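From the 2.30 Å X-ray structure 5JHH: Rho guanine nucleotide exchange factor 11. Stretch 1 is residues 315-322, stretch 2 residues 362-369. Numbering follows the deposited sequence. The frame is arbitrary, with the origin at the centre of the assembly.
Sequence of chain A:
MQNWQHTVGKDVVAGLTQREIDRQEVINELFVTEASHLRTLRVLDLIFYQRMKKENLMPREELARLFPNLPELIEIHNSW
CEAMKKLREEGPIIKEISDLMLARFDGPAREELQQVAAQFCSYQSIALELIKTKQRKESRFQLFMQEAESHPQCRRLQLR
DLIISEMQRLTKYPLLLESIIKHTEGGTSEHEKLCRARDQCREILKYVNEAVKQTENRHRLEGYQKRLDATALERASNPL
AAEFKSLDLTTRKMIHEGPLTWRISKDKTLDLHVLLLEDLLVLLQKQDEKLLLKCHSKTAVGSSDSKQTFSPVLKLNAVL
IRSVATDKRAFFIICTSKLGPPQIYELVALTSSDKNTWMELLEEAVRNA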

# COMPACT_ATOMS: atom_id res chain seq x y z
N LYS A 315 -3.41 -28.90 12.99
CA LYS A 315 -2.21 -28.46 13.66
C LYS A 315 -1.06 -28.45 12.67
O LYS A 315 -0.73 -29.47 12.05
CB LYS A 315 -1.90 -29.34 14.85
CG LYS A 315 -3.01 -29.39 15.89
CD LYS A 315 -2.40 -29.66 17.26
CE LYS A 315 -3.44 -30.02 18.31
NZ LYS A 315 -3.59 -31.50 18.46
N LEU A 316 -0.43 -27.29 12.55
CA LEU A 316 0.57 -27.07 11.55
C LEU A 316 1.81 -27.87 11.81
O LEU A 316 2.60 -28.07 10.91
CB LEU A 316 0.91 -25.58 11.47
CG LEU A 316 -0.21 -24.65 10.97
CD1 LEU A 316 0.25 -23.22 11.08
CD2 LEU A 316 -0.61 -24.94 9.53
N ASN A 317 2.00 -28.35 13.03
CA ASN A 317 3.17 -29.20 13.31
C ASN A 317 2.99 -30.66 12.91
O ASN A 317 3.93 -31.45 13.03
CB ASN A 317 3.53 -29.14 14.80
CG ASN A 317 2.40 -29.58 15.68
OD1 ASN A 317 1.43 -30.16 15.23
ND2 ASN A 317 2.51 -29.28 16.94
N ALA A 318 1.79 -30.99 12.44
CA ALA A 318 1.38 -32.35 12.10
C ALA A 318 0.79 -32.40 10.68
O ALA A 318 -0.18 -33.13 10.42
CB ALA A 318 0.33 -32.83 13.10
N VAL A 319 1.35 -31.59 9.78
CA VAL A 319 0.93 -31.64 8.39
C VAL A 319 2.07 -31.38 7.44
O VAL A 319 3.10 -30.82 7.80
CB VAL A 319 -0.22 -30.68 8.00
CG1 VAL A 319 -1.44 -30.79 8.90
CG2 VAL A 319 0.26 -29.25 7.97
N LEU A 320 1.82 -31.81 6.20
CA LEU A 320 2.68 -31.53 5.06
C LEU A 320 1.87 -30.85 3.96
O LEU A 320 0.66 -31.05 3.85
CB LEU A 320 3.26 -32.84 4.50
CG LEU A 320 4.06 -33.68 5.49
CD1 LEU A 320 4.56 -34.92 4.76
CD2 LEU A 320 5.22 -32.92 6.12
N ILE A 321 2.55 -30.09 3.11
CA ILE A 321 1.90 -29.27 2.12
C ILE A 321 2.39 -29.72 0.75
O ILE A 321 3.59 -29.80 0.53
CB ILE A 321 2.30 -27.78 2.31
CG1 ILE A 321 2.03 -27.32 3.75
CG2 ILE A 321 1.59 -26.87 1.31
CD1 ILE A 321 0.58 -27.37 4.19
N ARG A 322 1.49 -30.02 -0.18
CA ARG A 322 1.97 -30.44 -1.48
C ARG A 322 1.21 -29.79 -2.64
O ARG A 322 0.00 -29.66 -2.61
CB ARG A 322 1.95 -31.96 -1.60
CG ARG A 322 2.71 -32.52 -2.81
CD ARG A 322 2.56 -34.03 -2.81
NE ARG A 322 2.99 -34.72 -4.01
CZ ARG A 322 4.21 -35.20 -4.23
NH1 ARG A 322 5.20 -35.00 -3.37
NH2 ARG A 322 4.46 -35.87 -5.35
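Stretch 2 362-369: LEEAVRNA

How does the second stretch lie on the first? Residues 362-368 belong to a helix that begins earlier in the chain, and it runs nearly antiparallel to the strand 319-322, with a signed crossing angle of -155° and a closest approach of 8.7 Å between the axes. Ile321 and Leu316 follow this direction, lying near Glu363 (CA to CA 6.5 Å) and Val366 (CA to CA 5.3 Å); Asn317, outside the strand, lies near Ala369 (CA to CA 5.0 Å). The backbones thus come closer at the chain's C-terminal end, where Leu316 and Asn317, ahead of the strand, meet the end of stretch 2.

What does Ile321 rest on? It has the largest area covered in the contact, 85 Å², and its CA-to-CB bond points toward the helix. With both chi1 and chi2 in m, its CD1 lies 4.0 Å from CB of Leu362, while its CG1 is 4.2 Å from CG2 of Val366. These two helix residues are four apart, about one turn, so the isoleucine spans successive turns. Glu363 adds its aliphatic part, with CG 4.1 Å from CB of Ile321. The CA-to-CB bonds of the neighbours Leu320 and Arg322 point away, in keeping with the alternation of an extended strand.

Where does Leu316 fit? Its 83 Å² of covered surface is almost as large, and its CA-to-CB bond too points toward the helix, with the side chain in the m, t rotamer. CD1 reaches CB of Ala365 at 3.9 Å, and CD2 lies 4.4 Å from CD2 of Leu362. Its CB packs 3.8 Å from CB of Ala369, the C-terminal residue, whose methyl CB also lies 3.7 Å from the backbone N of Asn317. One leucine thereby touches four residues, from the first of stretch 2 to its last.

Which helix residue ties these contacts together? Val366, with 68 Å² covered, touches Leu316, Val319 and Ile321. Its CG2 approaches the backbone O of Leu316 to 3.5 Å and CG2 of Val319 to 3.9 Å, while its CG1 lies 3.8 Å from the backbone O of Val319. No hydrogen bond crosses between the stretches; 443 Å² is buried in total, both sides summed, and the contact is van der Waals packing, largely between apolar side chains. Polar links remain within the helix: Arg367, whose CA-to-CB bond points away from stretch 1, forms a salt bridge to Glu364 through NH2 and OE1 at 2.8 Å, apart from the packed surface.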

# COMPACT_ATOMS: atom_id res chain seq x y z
N LEU A 362 1.93 -21.19 3.86
CA LEU A 362 1.69 -22.44 4.56
C LEU A 362 2.98 -23.16 4.84
O LEU A 362 3.21 -23.60 5.95
CB LEU A 362 0.77 -23.35 3.77
CG LEU A 362 -0.71 -23.09 3.99
CD1 LEU A 362 -1.55 -23.72 2.89
CD2 LEU A 362 -1.14 -23.59 5.35
N GLU A 363 3.84 -23.28 3.85
CA GLU A 363 5.10 -23.96 4.08
C GLU A 363 5.92 -23.24 5.17
O GLU A 363 6.46 -23.90 6.07
CB GLU A 363 5.88 -24.07 2.76
CG GLU A 363 5.28 -25.04 1.74
CD GLU A 363 5.97 -24.99 0.37
OE1 GLU A 363 6.45 -23.90 -0.02
OE2 GLU A 363 6.03 -26.03 -0.31
N GLU A 364 6.00 -21.92 5.11
CA GLU A 364 6.78 -21.15 6.08
C GLU A 364 6.23 -21.43 7.48
O GLU A 364 6.96 -21.78 8.40
CB GLU A 364 6.77 -19.65 5.70
CG GLU A 364 7.49 -18.68 6.65
CD GLU A 364 9.01 -18.93 6.83
OE1 GLU A 364 9.60 -19.84 6.17
OE2 GLU A 364 9.63 -18.21 7.65
N ALA A 365 4.92 -21.38 7.62
CA ALA A 365 4.34 -21.51 8.95
C ALA A 365 4.58 -22.90 9.50
O ALA A 365 4.78 -23.06 10.69
CB ALA A 365 2.86 -21.26 8.88
N VAL A 366 4.55 -23.89 8.62
CA VAL A 366 4.86 -25.25 8.99
C VAL A 366 6.30 -25.42 9.44
O VAL A 366 6.54 -26.05 10.46
CB VAL A 366 4.52 -26.27 7.86
CG1 VAL A 366 5.20 -27.63 8.09
CG2 VAL A 366 3.01 -26.45 7.79
N ARG A 367 7.25 -24.84 8.72
CA ARG A 367 8.64 -24.88 9.17
C ARG A 367 8.82 -24.33 10.61
O ARG A 367 9.58 -24.89 11.38
CB ARG A 367 9.53 -24.12 8.21
CG ARG A 367 10.69 -24.94 7.66
CD ARG A 367 10.73 -24.83 6.15
NE ARG A 367 10.38 -23.48 5.69
CZ ARG A 367 9.80 -23.18 4.52
NH1 ARG A 367 9.51 -24.13 3.63
NH2 ARG A 367 9.51 -21.91 4.22
N ASN A 368 8.08 -23.30 10.97
CA ASN A 368 8.18 -22.69 12.30
C ASN A 368 7.25 -23.27 13.34
O ASN A 368 7.31 -22.90 14.50
CB ASN A 368 7.94 -21.19 12.19
CG ASN A 368 8.92 -20.55 11.24
OD1 ASN A 368 10.10 -20.91 11.23
ND2 ASN A 368 8.43 -19.66 10.38
N ALA A 369 6.37 -24.18 12.94
CA ALA A 369 5.41 -24.72 13.91
C ALA A 369 6.09 -25.72 14.86
O ALA A 369 5.60 -25.99 15.94
CB ALA A 369 4.24 -25.38 13.20
OXT ALA A 369 7.12 -26.31 14.55